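Local coordinates for protein oxidoreductase (Methanosarcina mazei, PDB 3KA7) that binds flavin-adenine dinucleotide and probably acts as an oxidoreductase of the flavin-containing amine oxidoreductase family, at residues Glu27-Leu32 against Ala230-Asp235. Numbering follows the deposited sequence.
Sequences EVFERL and AGIIAD. With FAD (flavin-adenine dinucleotide), chain B.
The second strand of the FAD-binding Rossmann sheet, 25-29, packs through Phe29 on the antiparallel sheet that holds strand 228-234. The flat ring of Phe29 suits this junction because it offers apolar surface to both Ile232 and Ala234. The side chain leaves the backbone toward strand 228-234, and with CG anti to the carbonyl carbon (chi1 -62°) the ring meets both residues. Ile232 CD1 lies over one face in a CH-pi contact, 4.1 Å from the ring centroid and 3.6 Å from Phe29 CD2. Ala234, with only a methyl group, lets the ring come close to the strand; its CB meets the ring obliquely, 3.7 Å from Phe29 CD1. His214 and His239 also meet this ring.

Next in the chain comes Glu30, the acidic residue near the C-terminal end of the second strand in Rossmann-type dinucleotide folds. It grips both hydroxyls of the adenosine ribose: Glu30 OE1 accepts from FAD O3B at 2.7 Å, OE2 from FAD O2B at a very short 2.5 Å. Leu32 N, 2.9 Å from Glu30 OE2, approaches the anti side of the carboxylate, and Ala8 N binds OE1, so backbone amides hold the group in place. A leucine in place of Glu30 would probably leave both ribose hydroxyls without these carboxylate acceptors, and the amides of Leu32 and Ala8 without this partner.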
loop_
_atom_site.group_PDB
_atom_site.type_symbol
_atom_site.label_atom_id
_atom_site.label_comp_id
_atom_site.label_asym_id
_atom_site.label_seq_id
_atom_site.Cartn_x
_atom_site.Cartn_y
_atom_site.Cartn_z
ATOM N N GLU A 27 -22.123 5.784 -11.013
ATOM C CA GLU A 27 -21.759 4.673 -11.887
ATOM C C GLU A 27 -20.243 4.569 -11.923
ATOM O O GLU A 27 -19.563 5.584 -12.099
ATOM C CB GLU A 27 -22.289 4.891 -13.297
ATOM C CG GLU A 27 -23.800 5.000 -13.347
ATOM C CD GLU A 27 -24.326 4.951 -14.755
ATOM O OE1 GLU A 27 -23.925 4.031 -15.505
ATOM O OE2 GLU A 27 -25.140 5.829 -15.107
ATOM N N VAL A 28 -19.740 3.351 -11.741
ATOM C CA VAL A 28 -18.298 3.085 -11.754
ATOM C C VAL A 28 -17.948 2.359 -13.035
ATOM O O VAL A 28 -18.617 1.402 -13.383
ATOM C CB VAL A 28 -17.900 2.174 -10.586
ATOM C CG1 VAL A 28 -16.375 2.042 -10.509
ATOM C CG2 VAL A 28 -18.473 2.734 -9.265
ATOM N N PHE A 29 -16.897 2.804 -13.728
ATOM C CA PHE A 29 -16.458 2.144 -14.950
ATOM C C PHE A 29 -15.069 1.542 -14.763
ATOM O O PHE A 29 -14.110 2.260 -14.494
ATOM C CB PHE A 29 -16.473 3.128 -16.121
ATOM C CG PHE A 29 -17.848 3.675 -16.421
ATOM C CD1 PHE A 29 -18.617 3.137 -17.441
ATOM C CD2 PHE A 29 -18.372 4.703 -15.662
ATOM C CE1 PHE A 29 -19.892 3.634 -17.707
ATOM C CE2 PHE A 29 -19.650 5.209 -15.926
ATOM C CZ PHE A 29 -20.403 4.664 -16.945
ATOM N N GLU A 30 -14.984 0.224 -14.881
ATOM C CA GLU A 30 -13.727 -0.503 -14.696
ATOM C C GLU A 30 -13.348 -1.242 -15.982
ATOM O O GLU A 30 -14.176 -1.956 -16.578
ATOM C CB GLU A 30 -13.862 -1.504 -13.542
ATOM C CG GLU A 30 -12.781 -2.585 -13.520
ATOM C CD GLU A 30 -11.398 -1.997 -13.303
ATOM O OE1 GLU A 30 -11.290 -1.080 -12.465
ATOM O OE2 GLU A 30 -10.438 -2.426 -13.983
ATOM N N ARG A 31 -12.091 -1.087 -16.395
ATOM C CA ARG A 31 -11.612 -1.645 -17.654
ATOM C C ARG A 31 -11.436 -3.165 -17.640
ATOM O O ARG A 31 -11.637 -3.818 -18.666
ATOM C CB ARG A 31 -10.296 -0.968 -18.055
ATOM C CG ARG A 31 -9.904 -1.135 -19.504
ATOM C CD ARG A 31 -8.518 -0.541 -19.734
ATOM N NE ARG A 31 -7.558 -1.268 -18.936
ATOM C CZ ARG A 31 -6.752 -2.205 -19.418
ATOM N NH1 ARG A 31 -6.756 -2.499 -20.715
ATOM N NH2 ARG A 31 -5.929 -2.834 -18.602
ATOM N N LEU A 32 -11.050 -3.724 -16.494
ATOM C CA LEU A 32 -10.813 -5.162 -16.369
ATOM C C LEU A 32 -12.120 -5.933 -16.168
ATOM O O LEU A 32 -13.167 -5.324 -15.938
ATOM C CB LEU A 32 -9.859 -5.445 -15.206
ATOM C CG LEU A 32 -8.434 -4.903 -15.355
ATOM C CD1 LEU A 32 -7.628 -5.116 -14.079
ATOM C CD2 LEU A 32 -7.748 -5.558 -16.541
ATOM N N ALA A 230 -17.657 17.464 -17.011
ATOM C CA ALA A 230 -19.010 17.393 -17.562
ATOM C C ALA A 230 -19.433 15.962 -17.866
ATOM O O ALA A 230 -20.584 15.697 -18.221
ATOM C CB ALA A 230 -19.117 18.266 -18.820
ATOM N N GLY A 231 -18.494 15.032 -17.726
ATOM C CA GLY A 231 -18.781 13.638 -17.986
ATOM C C GLY A 231 -17.570 12.875 -18.478
ATOM O O GLY A 231 -16.436 13.350 -18.353
ATOM N N ILE A 232 -17.820 11.686 -19.020
ATOM C CA ILE A 232 -16.760 10.847 -19.560
ATOM C C ILE A 232 -17.223 10.114 -20.808
ATOM O O ILE A 232 -18.421 10.009 -21.077
ATOM C CB ILE A 232 -16.307 9.767 -18.554
ATOM C CG1 ILE A 232 -17.433 8.753 -18.302
ATOM C CG2 ILE A 232 -15.820 10.406 -17.259
ATOM C CD1 ILE A 232 -17.023 7.586 -17.428
ATOM N N ILE A 233 -16.260 9.599 -21.559
ATOM C CA ILE A 233 -16.557 8.651 -22.616
ATOM C C ILE A 233 -16.035 7.281 -22.210
ATOM O O ILE A 233 -14.842 7.117 -21.941
ATOM C CB ILE A 233 -15.902 9.063 -23.941
ATOM C CG1 ILE A 233 -16.395 10.447 -24.359
ATOM C CG2 ILE A 233 -16.191 8.017 -25.011
ATOM C CD1 ILE A 233 -15.661 11.016 -25.560
ATOM N N ALA A 234 -16.930 6.302 -22.150
ATOM C CA ALA A 234 -16.532 4.945 -21.818
ATOM C C ALA A 234 -17.091 4.011 -22.871
ATOM O O ALA A 234 -18.292 4.023 -23.149
ATOM C CB ALA A 234 -17.026 4.564 -20.444
ATOM N N ASP A 235 -16.209 3.218 -23.467
ATOM C CA ASP A 235 -16.571 2.374 -24.601
ATOM C C ASP A 235 -17.365 3.128 -25.666
ATOM O O ASP A 235 -18.366 2.634 -26.194
ATOM C CB ASP A 235 -17.288 1.103 -24.143
ATOM C CG ASP A 235 -16.340 -0.083 -24.016
ATOM O OD1 ASP A 235 -15.240 0.060 -23.418
ATOM O OD2 ASP A 235 -16.694 -1.168 -24.523
HETATM P PA FAD B . -5.889 0.790 -8.288
HETATM O O1A FAD B . -4.726 1.440 -8.990
HETATM O O2A FAD B . -5.616 -0.533 -7.611
HETATM O O5B FAD B . -7.091 0.595 -9.334
HETATM C C5B FAD B . -7.172 1.429 -10.483
HETATM C C4B FAD B . -8.259 0.780 -11.345
HETATM O O4B FAD B . -8.533 1.553 -12.496
HETATM C C3B FAD B . -7.822 -0.609 -11.819
HETATM O O3B FAD B . -8.785 -1.583 -11.450
HETATM C C2B FAD B . -7.727 -0.460 -13.339
HETATM O O2B FAD B . -8.064 -1.645 -14.036
HETATM C C1B FAD B . -8.693 0.685 -13.615
HETATM N N9A FAD B . -8.402 1.471 -14.822
HETATM C C8A FAD B . -7.190 1.927 -15.301
HETATM N N7A FAD B . -7.431 2.669 -16.420
HETATM C C5A FAD B . -8.775 2.678 -16.636
HETATM C C6A FAD B . -9.566 3.244 -17.623
HETATM N N6A FAD B . -9.026 4.048 -18.534
HETATM N N1A FAD B . -10.934 3.069 -17.570
HETATM C C2A FAD B . -11.521 2.332 -16.561
HETATM N N3A FAD B . -10.733 1.764 -15.583
HETATM C C4A FAD B . -9.387 1.939 -15.639
HETATM N N1 FAD B . -1.433 -1.906 0.532
HETATM C C2 FAD B . -1.780 -2.196 1.840
HETATM O O2 FAD B . -2.508 -1.417 2.471
HETATM N N3 FAD B . -1.283 -3.345 2.436
HETATM C C4 FAD B . -0.446 -4.199 1.739
HETATM O O4 FAD B . -0.002 -5.222 2.261
HETATM C C4X FAD B . -0.093 -3.907 0.429
HETATM N N5 FAD B . 0.761 -4.749 -0.268
HETATM C C5X FAD B . 1.091 -4.449 -1.579
HETATM C C6 FAD B . 1.935 -5.295 -2.300
HETATM C C7 FAD B . 2.252 -5.008 -3.623
HETATM C C7M FAD B . 3.170 -5.939 -4.376
HETATM C C8 FAD B . 1.724 -3.868 -4.214
HETATM C C8M FAD B . 2.049 -3.519 -5.637
HETATM C C9 FAD B . 0.890 -3.015 -3.495
HETATM C C9A FAD B . 0.565 -3.309 -2.175
HETATM N N10 FAD B . -0.267 -2.460 -1.457
HETATM C C10 FAD B . -0.602 -2.758 -0.164
HETATM C "C1'" FAD B . -0.768 -1.181 -2.041
HETATM C "C2'" FAD B . -2.206 -1.390 -2.529
HETATM O "O2'" FAD B . -2.287 -2.610 -3.262
HETATM C "C3'" FAD B . -2.610 -0.208 -3.406
HETATM O "O3'" FAD B . -2.236 1.003 -2.759
HETATM C "C4'" FAD B . -4.097 -0.113 -3.737
HETATM O "O4'" FAD B . -4.622 -1.345 -4.188
HETATM C "C5'" FAD B . -4.229 0.903 -4.866
HETATM O "O5'" FAD B . -5.593 1.228 -4.979
HETATM P P FAD B . -6.051 2.445 -5.888
HETATM O O1P FAD B . -7.239 3.115 -5.241
HETATM O O2P FAD B . -4.901 3.373 -6.228
HETATM O O3P FAD B . -6.599 1.808 -7.260
#